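Long-range contacts in DNA polymerase III, beta subunit (Thermotoga maritima, PDB 1VPK), which probably tethers DNA polymerase and other proteins to DNA, making replication processive, by forming a ring-shaped head-to-tail homodimer around the duplex: residues M13-T19 / D96-S102; A29-A34 / I56-D60. One frame throughout, in Å; residues are numbered along the deposited sequence.

Contact 1. Residues M13-T19 / D96-S102; sequences MKVTVTT and DEITELS
A short relay of hydroxyls closes one end of this strand pair: T19 OG1 donates to D96 O at 2.6 Å and accepts from T99 OG1 at 2.7 Å, both threonines being m. T19 N donates to E97 O (2.8 Å), while D96 OD2 accepts from I98 N (3.1 Å) in an Asx turn. From there strands 13-18 and 98-102, both extended, run antiparallel, their axes 4.7 Å apart at 158°. V17 and T99 form a hydrogen-bonded pair (V17 N to T99 O 3.0 Å, T99 N to V17 O 2.8 Å), as do V15 and L101 (V15 N to L101 O 2.9 Å, L101 N to V15 O 2.8 Å). T16 and E100 make the non-hydrogen-bonded pair between them, CA to CA 4.6 Å. V15, V17, T99 and L101 share the buried face, where V15 CB lies 4.1 Å from L101 CD1 and F54 touches both. T16 and E100 lie on the other face, and T16 CG2 reaches I98 CG2 at 3.6 Å. T18 is the N-cap of helix 19-29 and T19 (-66°/-39°) already helical: a strand-to-helix junction in the N-terminal domain, whose five-strand antiparallel sheet pairs 13-18 with 98-104.

Contact 2. Residues A29-A34 / I56-D60; sequences ASKALA and ICATD
One small methyl group settled in a hollow shows how alanines permit close approach of the chain to a sheet. A58, on strand 53-59, points its CB toward segment 29-34, at the C-terminal end of helix 19-29. Three side chains form the hollow: A29 CB lies 4.3 Å from A58 CB, A32 CB 4.1 Å from it, and L33 CD2 3.8 Å. A29 O adds to its floor, 3.4 Å from A58 CB. The hollow exists because the backbone curls from A29 to A32, with phi near -60° to -100° and psi between about -30° and 5°, and A32 N donates to A29 O (3.2 Å). It then straightens at L33 and A34 (psi 147° and 164°). L33 starts away from the strand, but its m,t rotamer brings CD2 back. This seats the end of a helix on the sheet in the N-terminal domain, one of three related domains in each subunit. Beyond A58, A29 CB touches I56 CG2 at 4.4 Å, and at the other end A34 CB rests 3.9 Å from D60 CB. A32 O comes within 3.1 Å of D60 N, but the angle is too poor for a hydrogen bond. D60 OD1 accepts from T63 N and E62 N, and K208, on helix 207-218 of the central domain, forms a salt bridge with D60 OD2 and donates to L33 O.

How the contacts relate
Nesting of one long-range contact within another is well illustrated here. Along the chain the order is 13-19, 29-34, 56-60, 96-102, so contact 2 lies wholly inside the loop that contact 1 closes. The two centres are 21 Å apart and the nearest atoms about 7 Å. Helix 19-29 spans the gap, starting where the first strand of contact 1 ends and leading to segment 29-34. Contact 1 lies in the five-strand sheet; contact 2 uses strand 53-59 of the sheet that runs on through 63-68 into strand 241-246 of the central domain. Strand 53-59 also touches contact 1, so the two sheets face each other there.

Contact 1. Residues M13-T19 / D96-S102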
ATOM      1  N   MET A  13      -9.943 -40.212  -5.451  1.00 64.02           N
ATOM      2  CA  MET A  13      -8.690 -39.500  -5.460  1.00 61.77           C
ATOM      3  C   MET A  13      -8.500 -39.017  -4.033  1.00 58.68           C
ATOM      4  O   MET A  13      -9.385 -38.382  -3.456  1.00 56.85           O
ATOM      5  CB  MET A  13      -8.703 -38.302  -6.379  1.00 62.25           C
ATOM      6  CG  MET A  13      -7.389 -37.459  -6.275  1.00 62.57           C
ATOM      7  SD  MET A  13      -7.593 -35.648  -6.255  1.00 66.48           S
ATOM      8  CE  MET A  13      -8.331 -35.278  -4.688  1.00 68.18           C
ATOM      9  N   LYS A  14      -7.348 -39.325  -3.466  1.00 55.38           N
ATOM     10  CA  LYS A  14      -6.968 -38.842  -2.154  1.00 54.58           C
ATOM     11  C   LYS A  14      -5.484 -38.439  -2.214  1.00 52.57           C
ATOM     12  O   LYS A  14      -4.688 -39.133  -2.804  1.00 50.96           O
ATOM     13  CB  LYS A  14      -7.209 -39.919  -1.078  1.00 54.55           C
ATOM     14  CG  LYS A  14      -8.702 -40.353  -0.905  1.00 57.11           C
ATOM     15  CD  LYS A  14      -8.898 -41.548   0.093  1.00 56.68           C
ATOM     16  CE  LYS A  14     -10.413 -41.781   0.428  1.00 58.51           C
ATOM     17  NZ  LYS A  14     -10.753 -42.280   1.809  1.00 57.22           N
ATOM     18  N   VAL A  15      -5.161 -37.274  -1.662  1.00 50.36           N
ATOM     19  CA  VAL A  15      -3.795 -36.833  -1.531  1.00 49.58           C
ATOM     20  C   VAL A  15      -3.538 -36.306  -0.113  1.00 48.80           C
ATOM     21  O   VAL A  15      -4.307 -35.488   0.407  1.00 48.80           O
ATOM     22  CB  VAL A  15      -3.463 -35.733  -2.578  1.00 48.97           C
ATOM     23  CG1 VAL A  15      -2.038 -35.241  -2.430  1.00 49.53           C
ATOM     24  CG2 VAL A  15      -3.695 -36.273  -3.989  1.00 50.44           C
ATOM     25  N   THR A  16      -2.467 -36.771   0.496  1.00 48.24           N
ATOM     26  CA  THR A  16      -1.932 -36.152   1.715  1.00 48.83           C
ATOM     27  C   THR A  16      -0.611 -35.472   1.390  1.00 48.70           C
ATOM     28  O   THR A  16       0.305 -36.093   0.847  1.00 47.16           O
ATOM     29  CB  THR A  16      -1.753 -37.183   2.844  1.00 48.32           C
ATOM     30  OG1 THR A  16      -3.010 -37.835   3.026  1.00 50.53           O
ATOM     31  CG2 THR A  16      -1.346 -36.512   4.143  1.00 47.66           C
ATOM     32  N   VAL A  17      -0.532 -34.173   1.689  1.00 48.81           N
ATOM     33  CA  VAL A  17       0.654 -33.361   1.342  1.00 49.07           C
ATOM     34  C   VAL A  17       0.911 -32.324   2.461  1.00 49.14           C
ATOM     35  O   VAL A  17      -0.022 -31.889   3.128  1.00 49.32           O
ATOM     36  CB  VAL A  17       0.408 -32.656  -0.041  1.00 49.44           C
ATOM     37  CG1 VAL A  17      -0.780 -31.778   0.023  1.00 50.24           C
ATOM     38  CG2 VAL A  17       1.699 -31.875  -0.553  1.00 49.17           C
ATOM     39  N   THR A  18       2.149 -31.916   2.666  1.00 48.48           N
ATOM     40  CA  THR A  18       2.406 -30.877   3.636  1.00 48.58           C
ATOM     41  C   THR A  18       1.862 -29.620   3.045  1.00 49.15           C
ATOM     42  O   THR A  18       1.844 -29.446   1.820  1.00 48.75           O
ATOM     43  CB  THR A  18       3.901 -30.651   3.909  1.00 49.32           C
ATOM     44  OG1 THR A  18       4.515 -30.175   2.710  1.00 47.38           O
ATOM     45  CG2 THR A  18       4.559 -31.954   4.394  1.00 49.36           C
ATOM     46  N   THR A  19       1.387 -28.746   3.927  1.00 48.35           N
ATOM     47  CA  THR A  19       0.768 -27.498   3.494  1.00 47.41           C
ATOM     48  C   THR A  19       1.790 -26.572   2.819  1.00 47.35           C
ATOM     49  O   THR A  19       1.511 -25.929   1.822  1.00 45.95           O
ATOM     50  CB  THR A  19       0.144 -26.824   4.681  1.00 46.49           C
ATOM     51  OG1 THR A  19      -0.851 -27.709   5.201  1.00 43.32           O
ATOM     52  CG2 THR A  19      -0.476 -25.528   4.279  1.00 48.23           C
ATOM     53  N   ASP A  96      -2.773 -25.838   9.218  1.00 47.73           N
ATOM     54  CA  ASP A  96      -2.034 -27.002   9.774  1.00 48.83           C
ATOM     55  C   ASP A  96      -0.840 -27.408   8.879  1.00 47.64           C
ATOM     56  O   ASP A  96      -0.805 -27.053   7.721  1.00 45.96           O
ATOM     57  CB  ASP A  96      -3.004 -28.167   9.912  1.00 49.17           C
ATOM     58  CG  ASP A  96      -2.513 -29.253  10.829  1.00 54.33           C
ATOM     59  OD1 ASP A  96      -3.049 -29.323  11.977  1.00 59.53           O
ATOM     60  OD2 ASP A  96      -1.650 -30.081  10.404  1.00 57.38           O
ATOM     61  N   GLU A  97       0.150 -28.110   9.464  1.00 47.77           N
ATOM     62  CA  GLU A  97       1.354 -28.610   8.740  1.00 48.73           C
ATOM     63  C   GLU A  97       0.975 -29.545   7.581  1.00 48.48           C
ATOM     64  O   GLU A  97       1.694 -29.619   6.573  1.00 47.17           O
ATOM     65  CB  GLU A  97       2.281 -29.395   9.686  1.00 51.47           C
ATOM     66  CG  GLU A  97       3.221 -28.524  10.458  1.00 55.15           C
ATOM     67  CD  GLU A  97       4.127 -29.310  11.358  1.00 70.61           C
ATOM     68  OE1 GLU A  97       4.636 -30.425  10.950  1.00 73.53           O
ATOM     69  OE2 GLU A  97       4.397 -28.823  12.506  1.00 64.46           O
ATOM     70  N   ILE A  98      -0.172 -30.253   7.707  1.00 48.77           N
ATOM     71  CA  ILE A  98      -0.648 -31.217   6.719  1.00 48.44           C
ATOM     72  C   ILE A  98      -1.985 -30.800   6.147  1.00 48.14           C
ATOM     73  O   ILE A  98      -2.859 -30.216   6.837  1.00 47.52           O
ATOM     74  CB  ILE A  98      -0.807 -32.622   7.342  1.00 48.45           C
ATOM     75  CG1 ILE A  98       0.464 -33.074   8.065  1.00 50.38           C
ATOM     76  CG2 ILE A  98      -1.255 -33.653   6.304  1.00 50.09           C
ATOM     77  CD1 ILE A  98       1.680 -32.993   7.242  1.00 50.18           C
ATOM     78  N   THR A  99      -2.135 -31.087   4.856  1.00 48.48           N
ATOM     79  CA  THR A  99      -3.340 -30.832   4.093  1.00 48.39           C
ATOM     80  C   THR A  99      -3.747 -32.113   3.387  1.00 48.73           C
ATOM     81  O   THR A  99      -2.890 -32.855   2.895  1.00 47.61           O
ATOM     82  CB  THR A  99      -3.161 -29.727   3.047  1.00 49.26           C
ATOM     83  OG1 THR A  99      -2.990 -28.454   3.698  1.00 50.55           O
ATOM     84  CG2 THR A  99      -4.389 -29.639   2.159  1.00 48.33           C
ATOM     85  N   GLU A 100      -5.054 -32.396   3.413  1.00 49.64           N
ATOM     86  CA  GLU A 100      -5.630 -33.573   2.783  1.00 51.29           C
ATOM     87  C   GLU A 100      -6.589 -33.096   1.653  1.00 50.60           C
ATOM     88  O   GLU A 100      -7.415 -32.208   1.873  1.00 49.95           O
ATOM     89  CB  GLU A 100      -6.352 -34.434   3.836  1.00 51.66           C
ATOM     90  CG  GLU A 100      -5.400 -35.347   4.589  1.00 54.36           C
ATOM     91  CD  GLU A 100      -6.081 -36.252   5.640  1.00 57.60           C
ATOM     92  OE1 GLU A 100      -7.196 -35.903   6.142  1.00 64.42           O
ATOM     93  OE2 GLU A 100      -5.462 -37.311   5.989  1.00 64.37           O
ATOM     94  N   LEU A 101      -6.434 -33.665   0.462  1.00 49.63           N
ATOM     95  CA  LEU A 101      -7.273 -33.362  -0.690  1.00 49.89           C
ATOM     96  C   LEU A 101      -8.066 -34.597  -1.095  1.00 51.02           C
ATOM     97  O   LEU A 101      -7.566 -35.729  -1.075  1.00 49.91           O
ATOM     98  CB  LEU A 101      -6.464 -32.980  -1.909  1.00 50.78           C
ATOM     99  CG  LEU A 101      -5.378 -31.942  -1.830  1.00 50.26           C
ATOM    100  CD1 LEU A 101      -4.737 -31.920  -3.212  1.00 53.60           C
ATOM    101  CD2 LEU A 101      -5.998 -30.612  -1.471  1.00 51.82           C
ATOM    102  N   SER A 102      -9.322 -34.378  -1.455  1.00 50.56           N
ATOM    103  CA  SER A 102     -10.145 -35.484  -1.911  1.00 50.79           C
ATOM    104  C   SER A 102     -11.271 -34.899  -2.717  1.00 51.03           C
ATOM    105  O   SER A 102     -11.388 -33.689  -2.818  1.00 49.53           O
ATOM    106  CB  SER A 102     -10.671 -36.327  -0.736  1.00 50.48           C
ATOM    107  OG  SER A 102     -11.436 -35.565   0.189  1.00 51.00           O
TER

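Contact 2. Residues A29-A34 / I56-D60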
ATOM      1  N   ALA A  29       3.313 -21.896  -9.777  1.00 51.54           N
ATOM      2  CA  ALA A  29       2.500 -21.955 -10.991  1.00 51.02           C
ATOM      3  C   ALA A  29       1.632 -20.745 -11.272  1.00 50.74           C
ATOM      4  O   ALA A  29       1.236 -20.539 -12.427  1.00 52.33           O
ATOM      5  CB  ALA A  29       1.625 -23.217 -10.963  1.00 50.86           C
ATOM      6  N   SER A  30       1.367 -19.933 -10.252  1.00 49.81           N
ATOM      7  CA  SER A  30       0.314 -18.947 -10.294  1.00 50.88           C
ATOM      8  C   SER A  30       0.478 -17.861 -11.343  1.00 50.45           C
ATOM      9  O   SER A  30      -0.516 -17.385 -11.832  1.00 48.82           O
ATOM     10  CB  SER A  30       0.089 -18.285  -8.925  1.00 50.79           C
ATOM     11  OG  SER A  30       1.238 -17.607  -8.541  1.00 49.29           O
ATOM     12  N   LYS A  31       1.712 -17.495 -11.706  1.00 50.32           N
ATOM     13  CA  LYS A  31       1.877 -16.382 -12.622  1.00 49.95           C
ATOM     14  C   LYS A  31       1.844 -16.807 -14.112  1.00 49.34           C
ATOM     15  O   LYS A  31       2.036 -15.989 -15.017  1.00 51.37           O
ATOM     16  CB  LYS A  31       3.108 -15.545 -12.263  1.00 51.03           C
ATOM     17  CG  LYS A  31       2.954 -14.800 -10.928  1.00 53.53           C
ATOM     18  CD  LYS A  31       3.803 -13.562 -10.907  1.00 58.22           C
ATOM     19  CE  LYS A  31       3.537 -12.585  -9.726  1.00 59.30           C
ATOM     20  NZ  LYS A  31       4.321 -11.285 -10.060  1.00 61.01           N
ATOM     21  N   ALA A  32       1.574 -18.071 -14.358  1.00 47.71           N
ATOM     22  CA  ALA A  32       1.333 -18.590 -15.699  1.00 47.95           C
ATOM     23  C   ALA A  32      -0.196 -18.650 -15.987  1.00 48.34           C
ATOM     24  O   ALA A  32      -0.606 -18.970 -17.093  1.00 48.71           O
ATOM     25  CB  ALA A  32       1.942 -19.925 -15.853  1.00 45.68           C
ATOM     26  N   LEU A  33      -1.035 -18.329 -15.018  1.00 48.24           N
ATOM     27  CA  LEU A  33      -2.504 -18.345 -15.260  1.00 48.71           C
ATOM     28  C   LEU A  33      -2.910 -17.253 -16.256  1.00 49.97           C
ATOM     29  O   LEU A  33      -2.296 -16.175 -16.264  1.00 49.91           O
ATOM     30  CB  LEU A  33      -3.256 -18.119 -13.951  1.00 48.92           C
ATOM     31  CG  LEU A  33      -3.136 -19.168 -12.828  1.00 49.27           C
ATOM     32  CD1 LEU A  33      -3.662 -18.629 -11.525  1.00 48.88           C
ATOM     33  CD2 LEU A  33      -3.936 -20.359 -13.196  1.00 49.63           C
ATOM     34  N   ALA A  34      -3.954 -17.523 -17.067  1.00 50.22           N
ATOM     35  CA  ALA A  34      -4.588 -16.493 -17.900  1.00 52.26           C
ATOM     36  C   ALA A  34      -5.523 -15.613 -17.071  1.00 55.50           C
ATOM     37  O   ALA A  34      -5.920 -15.976 -15.984  1.00 56.49           O
ATOM     38  CB  ALA A  34      -5.375 -17.141 -19.020  1.00 51.03           C
ATOM     39  N   ILE A  56       0.339 -30.109 -10.546  1.00 48.82           N
ATOM     40  CA  ILE A  56      -0.425 -28.863 -10.665  1.00 48.74           C
ATOM     41  C   ILE A  56       0.144 -28.081 -11.873  1.00 49.30           C
ATOM     42  O   ILE A  56       1.379 -27.875 -11.954  1.00 49.02           O
ATOM     43  CB  ILE A  56      -0.272 -28.034  -9.417  1.00 49.60           C
ATOM     44  CG1 ILE A  56      -0.987 -28.750  -8.241  1.00 49.76           C
ATOM     45  CG2 ILE A  56      -0.806 -26.624  -9.621  1.00 51.75           C
ATOM     46  CD1 ILE A  56      -0.644 -28.163  -6.850  1.00 51.23           C
ATOM     47  N   CYS A  57      -0.744 -27.692 -12.801  1.00 48.59           N
ATOM     48  CA  CYS A  57      -0.341 -26.933 -14.007  1.00 48.69           C
ATOM     49  C   CYS A  57      -1.094 -25.608 -14.167  1.00 47.99           C
ATOM     50  O   CYS A  57      -2.223 -25.432 -13.667  1.00 47.07           O
ATOM     51  CB  CYS A  57      -0.552 -27.758 -15.256  1.00 48.98           C
ATOM     52  SG  CYS A  57       0.258 -29.381 -15.235  1.00 53.78           S
ATOM     53  N   ALA A  58      -0.472 -24.691 -14.886  1.00 46.28           N
ATOM     54  CA  ALA A  58      -1.153 -23.449 -15.288  1.00 46.19           C
ATOM     55  C   ALA A  58      -0.579 -23.047 -16.637  1.00 45.83           C
ATOM     56  O   ALA A  58       0.617 -23.282 -16.913  1.00 45.49           O
ATOM     57  CB  ALA A  58      -0.881 -22.401 -14.310  1.00 47.70           C
ATOM     58  N   THR A  59      -1.420 -22.475 -17.486  1.00 45.10           N
ATOM     59  CA  THR A  59      -0.952 -21.904 -18.726  1.00 43.66           C
ATOM     60  C   THR A  59      -1.890 -20.801 -19.181  1.00 44.08           C
ATOM     61  O   THR A  59      -3.093 -20.835 -18.904  1.00 44.69           O
ATOM     62  CB  THR A  59      -0.844 -22.973 -19.821  1.00 43.89           C
ATOM     63  OG1 THR A  59      -0.179 -22.418 -20.967  1.00 43.27           O
ATOM     64  CG2 THR A  59      -2.243 -23.488 -20.289  1.00 42.11           C
ATOM     65  N   ASP A  60      -1.331 -19.885 -19.941  1.00 42.21           N
ATOM     66  CA  ASP A  60      -2.085 -18.963 -20.775  1.00 42.56           C
ATOM     67  C   ASP A  60      -1.827 -19.176 -22.251  1.00 41.05           C
ATOM     68  O   ASP A  60      -2.096 -18.312 -23.044  1.00 41.60           O
ATOM     69  CB  ASP A  60      -1.717 -17.534 -20.410  1.00 42.68           C
ATOM     70  CG  ASP A  60      -0.266 -17.201 -20.678  1.00 44.91           C
ATOM     71  OD1 ASP A  60       0.447 -17.973 -21.355  1.00 43.55           O
ATOM     72  OD2 ASP A  60       0.174 -16.136 -20.196  1.00 50.00           O
TER